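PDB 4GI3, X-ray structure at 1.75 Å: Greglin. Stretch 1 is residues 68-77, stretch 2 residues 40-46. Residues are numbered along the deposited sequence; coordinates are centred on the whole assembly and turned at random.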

ATOM      1  N   MET B  68     -27.234   2.058 -10.526  1.00 35.54           N
ATOM      2  CA  MET B  68     -27.199   2.567 -11.901  1.00 35.77           C
ATOM      3  C   MET B  68     -26.014   1.995 -12.687  1.00 38.21           C
ATOM      4  O   MET B  68     -26.023   2.028 -13.914  1.00 37.42           O
ATOM      5  CB  MET B  68     -27.096   4.107 -11.916  1.00 38.99           C
ATOM      6  CG  MET B  68     -28.174   4.822 -11.140  1.00 43.94           C
ATOM      7  SD  MET B  68     -29.810   4.644 -11.870  1.00 49.63           S
ATOM      8  CE  MET B  68     -30.697   3.923 -10.457  1.00 46.09           C
ATOM      9  N   CYS B  69     -24.964   1.547 -11.969  1.00 34.39           N
ATOM     10  CA  CYS B  69     -23.714   1.026 -12.524  1.00 33.16           C
ATOM     11  C   CYS B  69     -23.680  -0.490 -12.642  1.00 37.82           C
ATOM     12  O   CYS B  69     -24.397  -1.208 -11.925  1.00 35.86           O
ATOM     13  CB  CYS B  69     -22.525   1.521 -11.701  1.00 32.17           C
ATOM     14  SG  CYS B  69     -21.977   3.193 -12.111  1.00 35.27           S
ATOM     15  N   LYS B  70     -22.745  -0.967 -13.497  1.00 36.78           N
ATOM     16  CA  LYS B  70     -22.413  -2.384 -13.656  1.00 37.44           C
ATOM     17  C   LYS B  70     -21.570  -2.732 -12.409  1.00 42.10           C
ATOM     18  O   LYS B  70     -20.981  -1.819 -11.809  1.00 41.01           O
ATOM     19  CB  LYS B  70     -21.582  -2.595 -14.933  1.00 40.70           C
ATOM     20  CG  LYS B  70     -22.361  -2.357 -16.221  1.00 63.01           C
ATOM     21  CD  LYS B  70     -21.453  -2.413 -17.443  1.00 79.12           C
ATOM     22  CE  LYS B  70     -22.245  -2.446 -18.731  1.00 95.47           C
ATOM     23  NZ  LYS B  70     -21.370  -2.649 -19.919  1.00105.14           N
ATOM     24  N   ALA B  71     -21.516  -4.023 -12.011  1.00 38.85           N
ATOM     25  CA  ALA B  71     -20.771  -4.470 -10.824  1.00 38.97           C
ATOM     26  C   ALA B  71     -19.236  -4.372 -10.934  1.00 42.67           C
ATOM     27  O   ALA B  71     -18.548  -4.543  -9.928  1.00 43.10           O
ATOM     28  CB  ALA B  71     -21.193  -5.879 -10.433  1.00 40.16           C
ATOM     29  N   THR B  72     -18.714  -4.067 -12.138  1.00 38.67           N
ATOM     30  CA  THR B  72     -17.286  -3.932 -12.437  1.00 38.10           C
ATOM     31  C   THR B  72     -16.893  -2.470 -12.663  1.00 40.15           C
ATOM     32  O   THR B  72     -17.722  -1.649 -13.075  1.00 39.76           O
ATOM     33  CB  THR B  72     -16.880  -4.798 -13.654  1.00 46.51           C
ATOM     34  OG1 THR B  72     -17.668  -4.437 -14.790  1.00 39.73           O
ATOM     35  CG2 THR B  72     -16.976  -6.293 -13.379  1.00 47.88           C
ATOM     36  N   THR B  73     -15.609  -2.172 -12.447  1.00 33.68           N
ATOM     37  CA  THR B  73     -15.059  -0.834 -12.561  1.00 32.99           C
ATOM     38  C   THR B  73     -14.571  -0.474 -13.958  1.00 37.56           C
ATOM     39  O   THR B  73     -14.161  -1.347 -14.729  1.00 37.53           O
ATOM     40  CB  THR B  73     -14.030  -0.549 -11.436  1.00 37.19           C
ATOM     41  OG1 THR B  73     -12.858  -1.335 -11.647  1.00 38.13           O
ATOM     42  CG2 THR B  73     -14.598  -0.789 -10.035  1.00 32.25           C
ATOM     43  N   SER B  74     -14.596   0.818 -14.274  1.00 33.41           N
ATOM     44  CA  SER B  74     -14.139   1.332 -15.556  1.00 34.13           C
ATOM     45  C   SER B  74     -13.081   2.393 -15.334  1.00 40.77           C
ATOM     46  O   SER B  74     -13.036   3.017 -14.269  1.00 40.82           O
ATOM     47  CB  SER B  74     -15.311   1.909 -16.351  1.00 37.60           C
ATOM     48  OG  SER B  74     -16.396   0.995 -16.414  1.00 43.09           O
ATOM     49  N   LEU B  75     -12.222   2.596 -16.328  1.00 39.65           N
ATOM     50  CA  LEU B  75     -11.183   3.614 -16.262  1.00 41.02           C
ATOM     51  C   LEU B  75     -11.728   4.897 -16.873  1.00 45.70           C
ATOM     52  O   LEU B  75     -12.803   4.871 -17.483  1.00 44.95           O
ATOM     53  CB  LEU B  75      -9.890   3.148 -16.970  1.00 41.59           C
ATOM     54  CG  LEU B  75      -9.186   1.918 -16.377  1.00 46.52           C
ATOM     55  CD1 LEU B  75      -8.210   1.322 -17.372  1.00 46.51           C
ATOM     56  CD2 LEU B  75      -8.483   2.245 -15.049  1.00 48.98           C
ATOM     57  N   CYS B  76     -11.018   6.021 -16.676  1.00 43.30           N
ATOM     58  CA  CYS B  76     -11.405   7.334 -17.187  1.00 43.88           C
ATOM     59  C   CYS B  76     -11.684   7.297 -18.715  1.00 50.09           C
ATOM     60  O   CYS B  76     -10.764   7.022 -19.498  1.00 48.87           O
ATOM     61  CB  CYS B  76     -10.359   8.383 -16.824  1.00 44.06           C
ATOM     62  SG  CYS B  76     -10.712  10.040 -17.462  1.00 48.16           S
ATOM     63  N   PRO B  77     -12.955   7.515 -19.151  1.00 48.27           N
ATOM     64  CA  PRO B  77     -13.244   7.487 -20.591  1.00 50.54           C
ATOM     65  C   PRO B  77     -12.963   8.833 -21.248  1.00 81.13           C
ATOM     66  O   PRO B  77     -12.857   8.907 -22.465  1.00 54.96           O
ATOM     67  CB  PRO B  77     -14.727   7.110 -20.646  1.00 51.91           C
ATOM     68  CG  PRO B  77     -15.295   7.573 -19.336  1.00 55.93           C
ATOM     69  CD  PRO B  77     -14.169   7.837 -18.368  1.00 50.93           C
TER
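Stretch 2, residues 40-46: DFYLFVN

Leu-43 is the apolar centre of this contact. It is buried, its CA-to-CB bond points toward stretch 1, and it has the largest area covered by the other stretch, 116 Å². Its chi1 is t and its chi2 is p. The side chain lies against the bend formed by residues 69 to 73. Leu-43 CD1 is 4.1 Å from Cys-69 CB. Leu-43 CD2 is 3.6 Å from Lys-70 O, 3.9 Å from Ala-71 O and 3.8 Å from Thr-73 CG2. Leu-43 CB is 3.5 Å from Thr-72 O. Much of this pocket is therefore backbone, and the side chains of Lys-70, Ala-71 and Thr-72 do not come within contact distance of stretch 2.

Cys-69 adjoins this centre. Its SG is 3.9 Å from Phe-41 CB and 3.5 Å from Tyr-42 C, so the sulfur rests on the strand backbone as well as on side chains. Cys-69 is also bonded covalently elsewhere in the structure.

Aromatic rings extend the apolar surface. Met-68 CB lies over one face of the Phe-41 ring, 3.9 Å from its centroid, in a CH-pi contact. Met-68 SD is farther off and oblique, 5.0 Å from the same Phe-41 centroid. The other end of stretch 1 reaches Tyr-42. There Pro-77 CG sits over a face of the Tyr-42 ring, 3.6 Å from the centroid and 15° off the normal. Ser-74 CB approaches the edge of that ring, 3.8 Å from Tyr-42 CD2. The CA-to-CB bond of Phe-44 points away from stretch 1, but the end of its side chain comes nearer. Phe-44 CE2 is 4.0 Å from Cys-76 CA, and Phe-44 CZ is 4.2 Å from Pro-77 CD.

Residues 41-44 of stretch 2 form a strand. Stretch 1 has no regular strand, although much of its backbone is extended. From Cys-69 to Thr-73 the stretches advance in the same sense; beyond Thr-73 stretch 1 turns off, and Pro-77 comes back over Tyr-42. Cys-69 CA lies 5.5 Å from Phe-41 CA, and Thr-73 CA 4.7 Å from Leu-43 CA. Stretch 1 spends four residues where stretch 2 spends two, and between them its chain curves round the Leu-43 side chain.

One direct hydrogen bond joins the stretches. Ser-74 N donates to Leu-43 O at 2.8 Å, with an angle of 164° at the hydrogen. Thr-73 CA adds a CA-H...O contact to the same Leu-43 O at 3.2 Å.

Three waters complete the polar edge, each linking backbone groups of the two stretches. Water 1 accepts from Lys-70 N at 2.9 Å and donates to Phe-41 O at 2.7 Å. Water 2 accepts from Leu-43 N at 3.0 Å, donates to Thr-72 O at 2.7 Å, and also bonds Ser-74 OG at 2.7 Å. Water 3 accepts from Val-45 N at 3.2 Å and donates to Ser-74 O at 2.7 Å. Asp-40 and Asn-46, the ends of stretch 2, make no contact with stretch 1.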

ATOM      1  N   ASP B  40     -24.001   8.098 -19.677  1.00 42.74           N
ATOM      2  CA  ASP B  40     -23.431   6.756 -19.470  1.00 42.08           C
ATOM      3  C   ASP B  40     -22.970   6.618 -18.007  1.00 43.86           C
ATOM      4  O   ASP B  40     -22.505   7.600 -17.423  1.00 43.50           O
ATOM      5  CB  ASP B  40     -22.240   6.515 -20.423  1.00 44.08           C
ATOM      6  CG  ASP B  40     -22.576   6.603 -21.904  1.00 52.64           C
ATOM      7  OD1 ASP B  40     -23.539   5.927 -22.338  1.00 52.37           O
ATOM      8  OD2 ASP B  40     -21.860   7.328 -22.632  1.00 57.26           O
ATOM      9  N   PHE B  41     -23.090   5.404 -17.432  1.00 39.03           N
ATOM     10  CA  PHE B  41     -22.717   5.121 -16.043  1.00 38.43           C
ATOM     11  C   PHE B  41     -21.375   4.395 -15.905  1.00 41.30           C
ATOM     12  O   PHE B  41     -21.177   3.342 -16.512  1.00 40.81           O
ATOM     13  CB  PHE B  41     -23.829   4.367 -15.311  1.00 40.43           C
ATOM     14  CG  PHE B  41     -25.157   5.086 -15.327  1.00 42.73           C
ATOM     15  CD1 PHE B  41     -26.151   4.727 -16.233  1.00 46.53           C
ATOM     16  CD2 PHE B  41     -25.407   6.140 -14.455  1.00 44.68           C
ATOM     17  CE1 PHE B  41     -27.376   5.404 -16.259  1.00 47.34           C
ATOM     18  CE2 PHE B  41     -26.640   6.800 -14.465  1.00 47.71           C
ATOM     19  CZ  PHE B  41     -27.613   6.435 -15.375  1.00 46.05           C
ATOM     20  N   TYR B  42     -20.463   4.962 -15.094  1.00 36.03           N
ATOM     21  CA  TYR B  42     -19.121   4.421 -14.854  1.00 34.90           C
ATOM     22  C   TYR B  42     -18.860   4.216 -13.375  1.00 36.12           C
ATOM     23  O   TYR B  42     -19.062   5.143 -12.589  1.00 35.31           O
ATOM     24  CB  TYR B  42     -18.051   5.361 -15.445  1.00 36.67           C
ATOM     25  CG  TYR B  42     -18.159   5.546 -16.943  1.00 39.92           C
ATOM     26  CD1 TYR B  42     -18.797   6.659 -17.484  1.00 42.18           C
ATOM     27  CD2 TYR B  42     -17.634   4.603 -17.822  1.00 41.11           C
ATOM     28  CE1 TYR B  42     -18.905   6.835 -18.863  1.00 43.16           C
ATOM     29  CE2 TYR B  42     -17.755   4.756 -19.205  1.00 42.40           C
ATOM     30  CZ  TYR B  42     -18.392   5.875 -19.721  1.00 52.28           C
ATOM     31  OH  TYR B  42     -18.500   6.041 -21.086  1.00 54.10           O
ATOM     32  N   LEU B  43     -18.435   2.995 -12.986  1.00 31.02           N
ATOM     33  CA  LEU B  43     -18.068   2.681 -11.600  1.00 28.86           C
ATOM     34  C   LEU B  43     -16.551   2.894 -11.473  1.00 29.88           C
ATOM     35  O   LEU B  43     -15.772   2.224 -12.149  1.00 29.39           O
ATOM     36  CB  LEU B  43     -18.472   1.242 -11.216  1.00 28.50           C
ATOM     37  CG  LEU B  43     -18.385   0.868  -9.727  1.00 32.60           C
ATOM     38  CD1 LEU B  43     -19.523   1.479  -8.922  1.00 31.95           C
ATOM     39  CD2 LEU B  43     -18.411  -0.638  -9.537  1.00 34.09           C
ATOM     40  N   PHE B  44     -16.140   3.898 -10.698  1.00 22.10           N
ATOM     41  CA  PHE B  44     -14.724   4.199 -10.500  1.00 20.94           C
ATOM     42  C   PHE B  44     -14.258   3.526  -9.208  1.00 23.22           C
ATOM     43  O   PHE B  44     -15.066   3.310  -8.315  1.00 22.14           O
ATOM     44  CB  PHE B  44     -14.495   5.717 -10.441  1.00 22.55           C
ATOM     45  CG  PHE B  44     -14.413   6.426 -11.770  1.00 24.10           C
ATOM     46  CD1 PHE B  44     -15.568   6.779 -12.464  1.00 27.03           C
ATOM     47  CD2 PHE B  44     -13.183   6.762 -12.323  1.00 26.49           C
ATOM     48  CE1 PHE B  44     -15.490   7.448 -13.689  1.00 27.04           C
ATOM     49  CE2 PHE B  44     -13.107   7.446 -13.540  1.00 29.06           C
ATOM     50  CZ  PHE B  44     -14.265   7.793 -14.210  1.00 26.85           C
ATOM     51  N   VAL B  45     -12.962   3.162  -9.112  1.00 19.49           N
ATOM     52  CA  VAL B  45     -12.442   2.483  -7.919  1.00 19.15           C
ATOM     53  C   VAL B  45     -12.604   3.279  -6.602  1.00 19.62           C
ATOM     54  O   VAL B  45     -12.740   2.673  -5.548  1.00 19.04           O
ATOM     55  CB  VAL B  45     -11.015   1.927  -8.118  1.00 22.94           C
ATOM     56  CG1 VAL B  45     -11.024   0.804  -9.158  1.00 22.70           C
ATOM     57  CG2 VAL B  45     -10.063   3.026  -8.541  1.00 22.55           C
ATOM     58  N   ASN B  46     -12.625   4.615  -6.693  1.00 17.82           N
ATOM     59  CA  ASN B  46     -12.829   5.543  -5.577  1.00 17.48           C
ATOM     60  C   ASN B  46     -13.083   6.960  -6.080  1.00 20.75           C
ATOM     61  O   ASN B  46     -12.849   7.248  -7.263  1.00 18.12           O
ATOM     62  CB  ASN B  46     -11.644   5.514  -4.576  1.00 18.47           C
ATOM     63  CG  ASN B  46     -10.309   5.843  -5.164  1.00 23.85           C
ATOM     64  OD1 ASN B  46     -10.130   6.844  -5.869  1.00 15.07           O
ATOM     65  ND2 ASN B  46      -9.317   5.019  -4.845  1.00 24.54           N
TER
HETATM   66  O   HOH W   1     -21.266   1.122 -14.915  1.00 35.17           O
HETATM   67  O   HOH W   2     -18.372   0.486 -14.632  1.00 34.25           O
HETATM   68  O   HOH W   3     -11.589   3.462 -11.976  1.00 25.99           O